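PDB 6KVR: fatty acid amide hydrolase from Candida albicans, which probably hydrolyses monocarboxylic acid amides to the carboxylate and ammonium. Local coordinates for residues 155-160 with 248-253; 161-166 with 195-200; 275-280 with 294-299; 218-223 with 237-242. All coordinates share one frame; numbering follows the deposited sequence.

Contact 1 of 4, residues 155-160 with 248-253; sequences ISLKEQ and IGVGSD
Strands 155-158 and 248-253 run parallel, 4.8 Å apart at closest approach and 15° from exact alignment, joined by three backbone hydrogen bonds: Ser156 N to Ile248 O, Val250 N to Ser156 O and Lys158 N to Val250 O. Ser156 thus both donates and accepts, and the 3.0 Å bond from its N to Ile248 O lies nearly along the C=O axis. On one face, the side chains of Ile155 and Val250 cross obliquely, CG2 to CG2 at 3.8 Å, while Leu157 lies beside Val250 and brings CD2 to the same methyl. Branched aliphatic residues suit this buried face, which Trp309 of helix 303-317 and Leu190 of helix 185-192 cover. The pair sits within the mixed sheet of the amidase fold, and its far end carries Lys158, which with Ser233 and the predicted acyl-ester nucleophile Ser257 would make up the family's Ser-Ser-Lys triad. On the other face, Ser156 OG stands between backbone N and carbonyl carbon (chi1 54°), 3.4 Å from Gly249 CA, so close that glycine suits the spot; this hydroxyl is hydrogen-bonded to Glu237 and Ser246. Lys158 starts anti to its backbone N and stays extended, sliding CD past Gly251 CA at 4.2 Å. Its NZ thereby donates to Ser252 OG at 2.9 Å and also hydrogen-bonds Ser233 OG, so the buried amine nitrogen is held by two hydroxyls.

Contact 2 of 4, residues 161-166 with 195-200; sequences MNYKDK and AVFYVR
Arg200 reaches from strand 199-201 across to the loop 161-166 and lays its guanidinium flat against the base of Tyr163. The tight part is here: Tyr163 CB sits over the centre of one guanidinium face, 3.5 Å from Arg200 CZ, while Lys166 CB comes equally close to Arg200 NH1. A bend at chi3 (74°) turns the otherwise extended arginine into this position. Tyr163 CG is anti to its backbone N (chi1 -164°), which carries the ring away from the charge to Phe197. The two aromatic side chains cross obliquely, with Tyr163 CE2 3.9 Å from Phe197 CD2 and Tyr163 OH 3.7 Å from Phe197 CB; Leu157 of the neighbouring strand packs against both. Large flat residues suit this buried junction. The loose side is the tip of the type II turn from Tyr163 to Lys166, where the exposed Lys164 and Asp165 do not touch 195-200. Near Met161, a selenomethionine, the grip is also slack: Arg200 NH2 gives Met161 O only a weak, bent bond of 3.2 Å, and a water that accepts from Arg200 NE at 2.9 Å also lies 2.7 Å from Met161 O, well placed to donate to it. NH2 is held chiefly by Glu159 O, and NH1 forms a salt bridge with Glu123, so the guanidinium is very probably charged, and it ties the chain just beyond Lys158 to the adjoining strand.

Contact 3 of 4, residues 275-280 with 294-299; sequences KRISVK and AVAGPM
Ile277 and Val279 both direct their CB atoms toward Ala296, and the methyl of Ala296 points back between them. From one side comes Ile277 CG2, 3.7 Å from Ala296 CB; it is the branch anti to the isoleucine's backbone N, whereas CG1 lies beside that N (chi1 -75°). Ile277 CB also rests 3.6 Å from Ala296 O. Val279 uses CG1, anti to its own carbonyl carbon, and sets it 3.7 Å from Ala296 N and 3.9 Å from Ala296 CB, covering the peptide that joins Val295 to Ala296. An alanine suits the central place, since its short side chain lets two beta-branched residues close in on the strand.

The contact fastens the loop that follows strand 268-271 to the strand 295-300 of the central sheet, with Trp309, Met310 and Tyr313 of helix 303-317 packing on Ile277. The side chain of Ala294 lies about 4 Å from that of Ile254, a predicted substrate-binding residue. Ser278 faces away from the strand; its OG accepts from Lys280 N at 3.0 Å in an ST turn and is hydrogen-bonded to Asp323, while Lys280 NZ forms a salt bridge with Asp449 of the second subunit.

The nearest CA atoms, those of Ile277 and Ala296, are 6.0 Å apart. One water accepts from Ala296 N and donates to Ile277 O at 2.5 Å; another links Lys275 N to Ala294 O. The side chains meet through carbon alone, against methyl and backbone, and the polar links between the backbones run through water.

Contact 4 of 4, residues 218-223 with 237-242; sequences GLTKNP and EGAIVG
Helix 235-243, which leads into strand 248-253 of the central sheet, rests one flank on the extended segment 218-223 of the amidase fold. Ala239 carries the contact. Its CB meets Thr220 CG2 at 4.0 Å and Lys221 O at 3.9 Å, so the single methyl is laid against one side-chain methyl and one main-chain carbonyl. Thr220 OG1 sits beside the backbone N (chi1 -63°), which places CG2 anti to that N and offers it to the helix; OG1 is hydrogen-bonded to Ser202 OG and Asn119 O. Threonine suits the place by showing the helix an apolar branch while its hydroxyl is engaged elsewhere.

Farther along, the ring of Pro223 lies alongside the helix backbone. Pro223 CG comes 3.7 Å from Ala239 O and 4.3 Å from Gly242 C, with Pro223 CD 4.4 Å from Ala239 CB. Gly242 lies one turn beyond Ala239's neighbour Gly238, to whose O it donates its N at 2.9 Å. Having no side chain, Gly242 lets the proline ring approach its main chain. Thr118, ending helix 100-118, touches both Pro223 and Ala239, while Ile240 faces the other way, onto Val199 and Thr201 of the sheet.

Lys221 and Asn222 direct their side chains away from the helix, where the lysine NZ is hydrogen-bonded to Ser475. The joint between the two segments is thus made by van der Waals contact alone, among methyls, a proline ring and backbone carbonyls, and the small residues on the helix set how closely the segment can lie.

How the contacts relate
Contact 1 is the hub, with contacts 2 and 3 about 10 Å from it, centre to centre, and contact 4 about 12 Å. Strand 155-158 neighbours strand 199-201 in the sheet, and just before the latter Val196 O lies 3.0 Å from Ile155 N; strand 248-253 borders strand 295-300 of contact 3, with Asp253 N 2.7 Å from Val295 O. From contact 4, Glu237 OE1 reaches Ser156 OG at 2.6 Å. Contacts 2 and 4 lie nested in the chain loop closed by contact 1, whose Lys158 is a predicted charge relay residue. The side chain of Ala296 is about 8 Å from the Lys158 side chain, and that of Thr220 about 11 Å from the Lys158 side chain.

Contact 1 of 4, residues 155-160 with 248-253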
# COMPACT_ATOMS: atom_id res chain seq x y z
N ILE A 155 -22.18 16.44 -10.73
CA ILE A 155 -21.33 15.27 -10.81
C ILE A 155 -22.21 14.04 -10.62
O ILE A 155 -23.04 14.01 -9.71
CB ILE A 155 -20.19 15.34 -9.77
CG1 ILE A 155 -19.19 16.42 -10.19
CG2 ILE A 155 -19.50 13.99 -9.57
CD1 ILE A 155 -17.92 16.46 -9.37
N SER A 156 -22.05 13.05 -11.51
CA SER A 156 -22.78 11.80 -11.40
C SER A 156 -21.96 10.77 -10.61
O SER A 156 -20.73 10.78 -10.64
CB SER A 156 -23.12 11.25 -12.78
OG SER A 156 -21.96 11.14 -13.57
N LEU A 157 -22.66 9.88 -9.92
CA LEU A 157 -22.07 8.99 -8.92
C LEU A 157 -22.47 7.55 -9.21
O LEU A 157 -23.66 7.26 -9.42
CB LEU A 157 -22.52 9.39 -7.52
CG LEU A 157 -22.14 10.79 -7.03
CD1 LEU A 157 -22.93 11.12 -5.81
CD2 LEU A 157 -20.63 10.89 -6.76
N LYS A 158 -21.49 6.66 -9.23
CA LYS A 158 -21.79 5.23 -9.33
C LYS A 158 -22.60 4.81 -8.12
O LYS A 158 -22.32 5.24 -6.99
CB LYS A 158 -20.49 4.43 -9.44
CG LYS A 158 -20.62 2.98 -9.86
CD LYS A 158 -19.25 2.32 -9.92
CE LYS A 158 -19.36 0.81 -10.18
NZ LYS A 158 -18.08 0.21 -10.69
N GLU A 159 -23.63 3.99 -8.35
CA GLU A 159 -24.59 3.67 -7.29
C GLU A 159 -23.94 3.02 -6.07
O GLU A 159 -24.32 3.30 -4.93
CB GLU A 159 -25.70 2.76 -7.84
CG GLU A 159 -26.89 2.55 -6.87
CD GLU A 159 -26.64 1.50 -5.76
OE1 GLU A 159 -25.65 0.72 -5.86
OE2 GLU A 159 -27.42 1.46 -4.79
N GLN A 160 -22.98 2.11 -6.28
CA GLN A 160 -22.46 1.32 -5.17
C GLN A 160 -21.81 2.16 -4.06
O GLN A 160 -21.60 1.63 -2.96
CB GLN A 160 -21.46 0.27 -5.69
CG GLN A 160 -20.21 0.85 -6.35
CD GLN A 160 -19.02 0.83 -5.43
OE1 GLN A 160 -18.96 -0.01 -4.51
NE2 GLN A 160 -18.06 1.72 -5.66
N ILE A 248 -18.78 15.71 -14.71
CA ILE A 248 -17.79 14.71 -14.33
C ILE A 248 -18.54 13.53 -13.75
O ILE A 248 -19.60 13.68 -13.12
CB ILE A 248 -16.76 15.24 -13.31
CG1 ILE A 248 -16.16 16.57 -13.75
CG2 ILE A 248 -15.64 14.22 -13.08
CD1 ILE A 248 -15.18 17.18 -12.75
N GLY A 249 -18.01 12.33 -13.98
CA GLY A 249 -18.52 11.14 -13.34
C GLY A 249 -17.48 10.47 -12.45
O GLY A 249 -16.28 10.64 -12.66
N VAL A 250 -17.94 9.72 -11.46
CA VAL A 250 -17.06 9.01 -10.53
C VAL A 250 -17.38 7.53 -10.63
O VAL A 250 -18.53 7.12 -10.43
CB VAL A 250 -17.23 9.51 -9.09
CG1 VAL A 250 -16.12 8.91 -8.18
CG2 VAL A 250 -17.18 11.01 -9.06
N GLY A 251 -16.37 6.72 -10.94
CA GLY A 251 -16.52 5.28 -10.96
C GLY A 251 -15.46 4.56 -10.13
O GLY A 251 -14.72 5.19 -9.38
N SER A 252 -15.39 3.25 -10.28
CA SER A 252 -14.38 2.44 -9.62
C SER A 252 -13.86 1.43 -10.64
O SER A 252 -14.50 1.18 -11.67
CB SER A 252 -14.96 1.72 -8.40
OG SER A 252 -15.96 0.79 -8.82
N ASP A 253 -12.69 0.87 -10.37
CA ASP A 253 -11.97 0.11 -11.39
C ASP A 253 -11.15 -0.97 -10.69
O ASP A 253 -10.15 -0.69 -10.02
CB ASP A 253 -11.10 1.02 -12.26
CG ASP A 253 -10.55 0.32 -13.53
OD1 ASP A 253 -9.92 -0.76 -13.41
OD2 ASP A 253 -10.71 0.88 -14.65

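Contact 2 of 4, residues 161-166 with 195-200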
# COMPACT_ATOMS: atom_id res chain seq x y z
N MSE A 161 -21.51 3.43 -4.30
CA MSE A 161 -20.95 4.27 -3.24
C MSE A 161 -22.03 4.71 -2.27
O MSE A 161 -23.10 5.16 -2.69
CB MSE A 161 -20.26 5.51 -3.83
CG MSE A 161 -19.09 5.19 -4.72
SE MSE A 161 -18.25 6.80 -5.48
CE MSE A 161 -19.67 7.23 -6.71
N ASN A 162 -21.74 4.59 -0.98
CA ASN A 162 -22.67 5.05 0.06
C ASN A 162 -23.15 6.46 -0.24
O ASN A 162 -22.34 7.38 -0.43
CB ASN A 162 -22.00 5.05 1.45
CG ASN A 162 -21.95 3.68 2.08
OD1 ASN A 162 -22.55 2.73 1.57
ND2 ASN A 162 -21.25 3.57 3.21
N TYR A 163 -24.46 6.63 -0.28
CA TYR A 163 -25.07 7.95 -0.33
C TYR A 163 -25.96 8.07 0.90
O TYR A 163 -26.81 7.20 1.14
CB TYR A 163 -25.90 8.15 -1.62
CG TYR A 163 -26.23 9.61 -1.90
CD1 TYR A 163 -27.24 10.25 -1.20
CD2 TYR A 163 -25.52 10.33 -2.86
CE1 TYR A 163 -27.55 11.57 -1.45
CE2 TYR A 163 -25.82 11.66 -3.11
CZ TYR A 163 -26.84 12.27 -2.41
OH TYR A 163 -27.14 13.59 -2.64
N LYS A 164 -25.78 9.15 1.65
CA LYS A 164 -26.46 9.32 2.93
C LYS A 164 -27.98 9.23 2.76
O LYS A 164 -28.57 9.91 1.93
CB LYS A 164 -26.08 10.67 3.54
CG LYS A 164 -27.08 11.20 4.53
CD LYS A 164 -26.55 12.46 5.19
CE LYS A 164 -27.54 12.96 6.24
NZ LYS A 164 -26.88 13.83 7.26
N ASP A 165 -28.58 8.34 3.55
CA ASP A 165 -30.03 8.19 3.67
C ASP A 165 -30.67 7.68 2.39
O ASP A 165 -31.85 7.91 2.17
CB ASP A 165 -30.70 9.49 4.11
CG ASP A 165 -30.29 9.89 5.52
OD1 ASP A 165 -30.05 8.96 6.32
OD2 ASP A 165 -30.19 11.10 5.82
N LYS A 166 -29.93 6.96 1.56
CA LYS A 166 -30.49 6.36 0.36
C LYS A 166 -30.03 4.92 0.22
O LYS A 166 -28.95 4.56 0.68
CB LYS A 166 -30.11 7.15 -0.88
CG LYS A 166 -31.03 8.32 -1.10
CD LYS A 166 -30.56 9.20 -2.23
CE LYS A 166 -31.58 10.31 -2.49
NZ LYS A 166 -30.77 11.49 -2.77
N ALA A 195 -19.62 20.20 -5.02
CA ALA A 195 -20.30 19.55 -6.14
C ALA A 195 -21.80 19.41 -5.87
O ALA A 195 -22.26 19.48 -4.73
CB ALA A 195 -19.69 18.18 -6.42
N VAL A 196 -22.57 19.22 -6.94
CA VAL A 196 -24.02 19.09 -6.86
C VAL A 196 -24.39 17.69 -7.36
O VAL A 196 -23.92 17.27 -8.43
CB VAL A 196 -24.74 20.17 -7.70
CG1 VAL A 196 -26.24 19.96 -7.65
CG2 VAL A 196 -24.37 21.58 -7.21
N PHE A 197 -25.24 16.99 -6.60
CA PHE A 197 -25.61 15.61 -6.88
C PHE A 197 -27.09 15.49 -7.25
O PHE A 197 -27.92 16.23 -6.72
CB PHE A 197 -25.35 14.70 -5.68
CG PHE A 197 -23.93 14.72 -5.20
CD1 PHE A 197 -22.87 14.66 -6.09
CD2 PHE A 197 -23.65 14.78 -3.84
CE1 PHE A 197 -21.54 14.66 -5.63
CE2 PHE A 197 -22.33 14.78 -3.37
CZ PHE A 197 -21.29 14.72 -4.26
N TYR A 198 -27.40 14.51 -8.10
CA TYR A 198 -28.76 14.38 -8.62
C TYR A 198 -29.04 13.03 -9.26
O TYR A 198 -30.21 12.67 -9.41
CB TYR A 198 -29.04 15.50 -9.65
CG TYR A 198 -28.08 15.54 -10.81
CD1 TYR A 198 -26.74 15.89 -10.63
CD2 TYR A 198 -28.49 15.21 -12.09
CE1 TYR A 198 -25.86 15.91 -11.69
CE2 TYR A 198 -27.61 15.23 -13.16
CZ TYR A 198 -26.30 15.59 -12.95
OH TYR A 198 -25.43 15.63 -14.01
N VAL A 199 -28.01 12.27 -9.67
CA VAL A 199 -28.20 10.99 -10.34
C VAL A 199 -27.16 9.98 -9.87
O VAL A 199 -25.98 10.32 -9.68
CB VAL A 199 -28.15 11.14 -11.88
CG1 VAL A 199 -26.82 11.73 -12.32
CG2 VAL A 199 -28.37 9.81 -12.56
N ARG A 200 -27.59 8.73 -9.67
CA ARG A 200 -26.71 7.62 -9.35
C ARG A 200 -26.90 6.57 -10.42
O ARG A 200 -28.04 6.20 -10.74
CB ARG A 200 -27.00 7.04 -7.95
CG ARG A 200 -26.75 8.06 -6.82
CD ARG A 200 -27.35 7.61 -5.50
NE ARG A 200 -26.56 6.54 -4.91
CZ ARG A 200 -27.00 5.73 -3.96
NH1 ARG A 200 -28.21 5.85 -3.46
NH2 ARG A 200 -26.19 4.79 -3.48
O HOH W 1 -23.68 6.51 -5.01

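Contact 3 of 4, residues 275-280 with 294-299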
# COMPACT_ATOMS: atom_id res chain seq x y z
N LYS A 275 -4.64 3.81 -3.75
CA LYS A 275 -4.46 4.48 -2.46
C LYS A 275 -4.26 5.99 -2.59
O LYS A 275 -3.79 6.62 -1.66
CB LYS A 275 -3.32 3.86 -1.65
CG LYS A 275 -3.48 2.34 -1.49
CD LYS A 275 -2.16 1.60 -1.70
CE LYS A 275 -1.49 1.19 -0.36
NZ LYS A 275 -0.01 0.91 -0.45
N ARG A 276 -4.65 6.59 -3.70
CA ARG A 276 -4.72 8.04 -3.77
C ARG A 276 -6.14 8.55 -3.55
O ARG A 276 -6.35 9.51 -2.80
CB ARG A 276 -4.18 8.52 -5.13
CG ARG A 276 -2.76 8.07 -5.44
CD ARG A 276 -2.11 8.90 -6.55
NE ARG A 276 -1.60 10.18 -6.08
CZ ARG A 276 -0.77 10.97 -6.77
NH1 ARG A 276 -0.28 10.60 -7.94
NH2 ARG A 276 -0.43 12.16 -6.27
N ILE A 277 -7.13 7.89 -4.16
CA ILE A 277 -8.54 8.23 -4.02
C ILE A 277 -9.18 7.16 -3.14
O ILE A 277 -8.92 5.97 -3.33
CB ILE A 277 -9.21 8.33 -5.41
CG1 ILE A 277 -8.80 9.63 -6.11
CG2 ILE A 277 -10.70 8.37 -5.30
CD1 ILE A 277 -7.43 9.64 -6.66
N SER A 278 -9.98 7.59 -2.16
CA SER A 278 -10.60 6.63 -1.25
C SER A 278 -11.70 5.79 -1.90
O SER A 278 -12.52 6.30 -2.68
CB SER A 278 -11.20 7.36 -0.05
OG SER A 278 -11.79 6.42 0.84
N VAL A 279 -11.72 4.49 -1.57
CA VAL A 279 -12.85 3.62 -1.88
C VAL A 279 -13.66 3.27 -0.64
O VAL A 279 -14.56 2.44 -0.71
CB VAL A 279 -12.42 2.33 -2.62
CG1 VAL A 279 -11.75 2.67 -3.95
CG2 VAL A 279 -11.49 1.51 -1.74
N LYS A 280 -13.35 3.89 0.50
CA LYS A 280 -14.07 3.59 1.73
C LYS A 280 -15.54 4.03 1.67
O LYS A 280 -15.85 5.15 1.28
CB LYS A 280 -13.36 4.27 2.91
CG LYS A 280 -14.05 4.05 4.24
CD LYS A 280 -13.34 4.78 5.38
CE LYS A 280 -14.17 4.74 6.66
NZ LYS A 280 -13.38 5.37 7.75
N ALA A 294 -9.16 -2.54 -5.57
CA ALA A 294 -9.96 -1.67 -6.41
C ALA A 294 -9.49 -0.22 -6.26
O ALA A 294 -8.69 0.13 -5.40
CB ALA A 294 -11.43 -1.78 -6.05
N VAL A 295 -10.02 0.63 -7.13
CA VAL A 295 -9.59 2.01 -7.23
C VAL A 295 -10.79 2.82 -7.68
O VAL A 295 -11.67 2.31 -8.38
CB VAL A 295 -8.39 2.10 -8.21
CG1 VAL A 295 -8.69 2.99 -9.41
CG2 VAL A 295 -7.13 2.51 -7.49
N ALA A 296 -10.86 4.07 -7.25
CA ALA A 296 -11.92 4.96 -7.69
C ALA A 296 -11.29 6.10 -8.49
O ALA A 296 -10.12 6.43 -8.29
CB ALA A 296 -12.72 5.50 -6.50
N GLY A 297 -12.05 6.70 -9.39
CA GLY A 297 -11.49 7.76 -10.18
C GLY A 297 -12.49 8.43 -11.11
O GLY A 297 -13.63 7.99 -11.24
N PRO A 298 -12.06 9.50 -11.78
CA PRO A 298 -13.00 10.36 -12.50
C PRO A 298 -13.16 9.95 -13.95
O PRO A 298 -12.30 9.31 -14.56
CB PRO A 298 -12.35 11.74 -12.39
CG PRO A 298 -10.88 11.43 -12.44
CD PRO A 298 -10.70 10.06 -11.78
N MSE A 299 -14.31 10.34 -14.51
CA MSE A 299 -14.53 10.29 -15.96
C MSE A 299 -15.10 11.63 -16.43
O MSE A 299 -15.88 12.25 -15.70
CB MSE A 299 -15.46 9.13 -16.33
CG MSE A 299 -14.94 7.78 -15.78
SE MSE A 299 -16.33 6.40 -15.68
CE MSE A 299 -16.74 6.60 -17.60
O HOH W 2 -7.31 2.19 -3.76
O HOH W 3 -8.46 4.55 -5.32

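Contact 4 of 4, residues 218-223 with 237-242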
# COMPACT_ATOMS: atom_id res chain seq x y z
N GLY A 218 -32.11 -3.71 -15.73
CA GLY A 218 -31.79 -4.36 -17.00
C GLY A 218 -30.46 -3.90 -17.57
O GLY A 218 -29.44 -3.88 -16.87
N LEU A 219 -30.45 -3.53 -18.85
CA LEU A 219 -29.23 -3.18 -19.57
C LEU A 219 -29.12 -1.68 -19.79
O LEU A 219 -30.12 -0.99 -20.02
CB LEU A 219 -29.17 -3.88 -20.93
CG LEU A 219 -29.33 -5.39 -20.98
CD1 LEU A 219 -29.66 -5.87 -22.40
CD2 LEU A 219 -28.07 -6.07 -20.42
N THR A 220 -27.89 -1.19 -19.76
CA THR A 220 -27.57 0.20 -20.11
C THR A 220 -26.88 0.21 -21.47
O THR A 220 -26.01 -0.63 -21.73
CB THR A 220 -26.71 0.85 -19.03
OG1 THR A 220 -27.46 0.88 -17.81
CG2 THR A 220 -26.26 2.28 -19.40
N LYS A 221 -27.25 1.15 -22.34
CA LYS A 221 -26.84 1.11 -23.74
C LYS A 221 -25.87 2.23 -24.10
O LYS A 221 -25.84 3.28 -23.44
CB LYS A 221 -28.07 1.18 -24.67
CG LYS A 221 -28.92 -0.09 -24.67
CD LYS A 221 -28.07 -1.33 -25.05
CE LYS A 221 -28.97 -2.50 -25.44
NZ LYS A 221 -28.21 -3.60 -26.07
N ASN A 222 -25.13 2.02 -25.19
CA ASN A 222 -24.10 2.98 -25.64
C ASN A 222 -24.74 4.20 -26.28
O ASN A 222 -25.58 4.06 -27.18
CB ASN A 222 -23.16 2.31 -26.64
CG ASN A 222 -21.90 3.14 -26.90
OD1 ASN A 222 -21.97 4.34 -27.21
ND2 ASN A 222 -20.75 2.49 -26.79
N PRO A 223 -24.38 5.42 -25.87
CA PRO A 223 -25.05 6.60 -26.43
C PRO A 223 -24.70 6.90 -27.89
O PRO A 223 -25.41 7.69 -28.52
CB PRO A 223 -24.61 7.73 -25.48
CG PRO A 223 -23.30 7.29 -24.93
CD PRO A 223 -23.39 5.77 -24.83
N GLU A 237 -22.10 5.53 -15.71
CA GLU A 237 -21.16 6.64 -15.79
C GLU A 237 -20.68 6.86 -17.22
O GLU A 237 -20.66 7.99 -17.71
CB GLU A 237 -19.98 6.43 -14.84
CG GLU A 237 -20.41 6.48 -13.37
CD GLU A 237 -21.06 7.81 -13.03
OE1 GLU A 237 -20.65 8.83 -13.62
OE2 GLU A 237 -22.02 7.83 -12.23
N GLY A 238 -20.28 5.79 -17.91
CA GLY A 238 -19.84 5.93 -19.29
C GLY A 238 -20.93 6.48 -20.19
O GLY A 238 -20.68 7.37 -21.01
N ALA A 239 -22.15 5.97 -20.04
CA ALA A 239 -23.25 6.45 -20.86
C ALA A 239 -23.52 7.93 -20.60
O ALA A 239 -23.60 8.73 -21.55
CB ALA A 239 -24.51 5.62 -20.61
N ILE A 240 -23.64 8.33 -19.33
CA ILE A 240 -24.09 9.69 -19.04
C ILE A 240 -22.98 10.70 -19.33
O ILE A 240 -23.25 11.81 -19.79
CB ILE A 240 -24.61 9.80 -17.59
CG1 ILE A 240 -25.27 11.16 -17.37
CG2 ILE A 240 -23.47 9.66 -16.57
CD1 ILE A 240 -26.00 11.26 -16.04
N VAL A 241 -21.73 10.35 -19.05
CA VAL A 241 -20.64 11.26 -19.38
C VAL A 241 -20.48 11.37 -20.89
O VAL A 241 -20.42 12.47 -21.45
CB VAL A 241 -19.33 10.82 -18.68
CG1 VAL A 241 -18.14 11.68 -19.11
CG2 VAL A 241 -19.50 10.90 -17.16
N GLY A 242 -20.46 10.22 -21.59
CA GLY A 242 -20.36 10.25 -23.05
C GLY A 242 -21.47 11.04 -23.72
O GLY A 242 -21.26 11.66 -24.77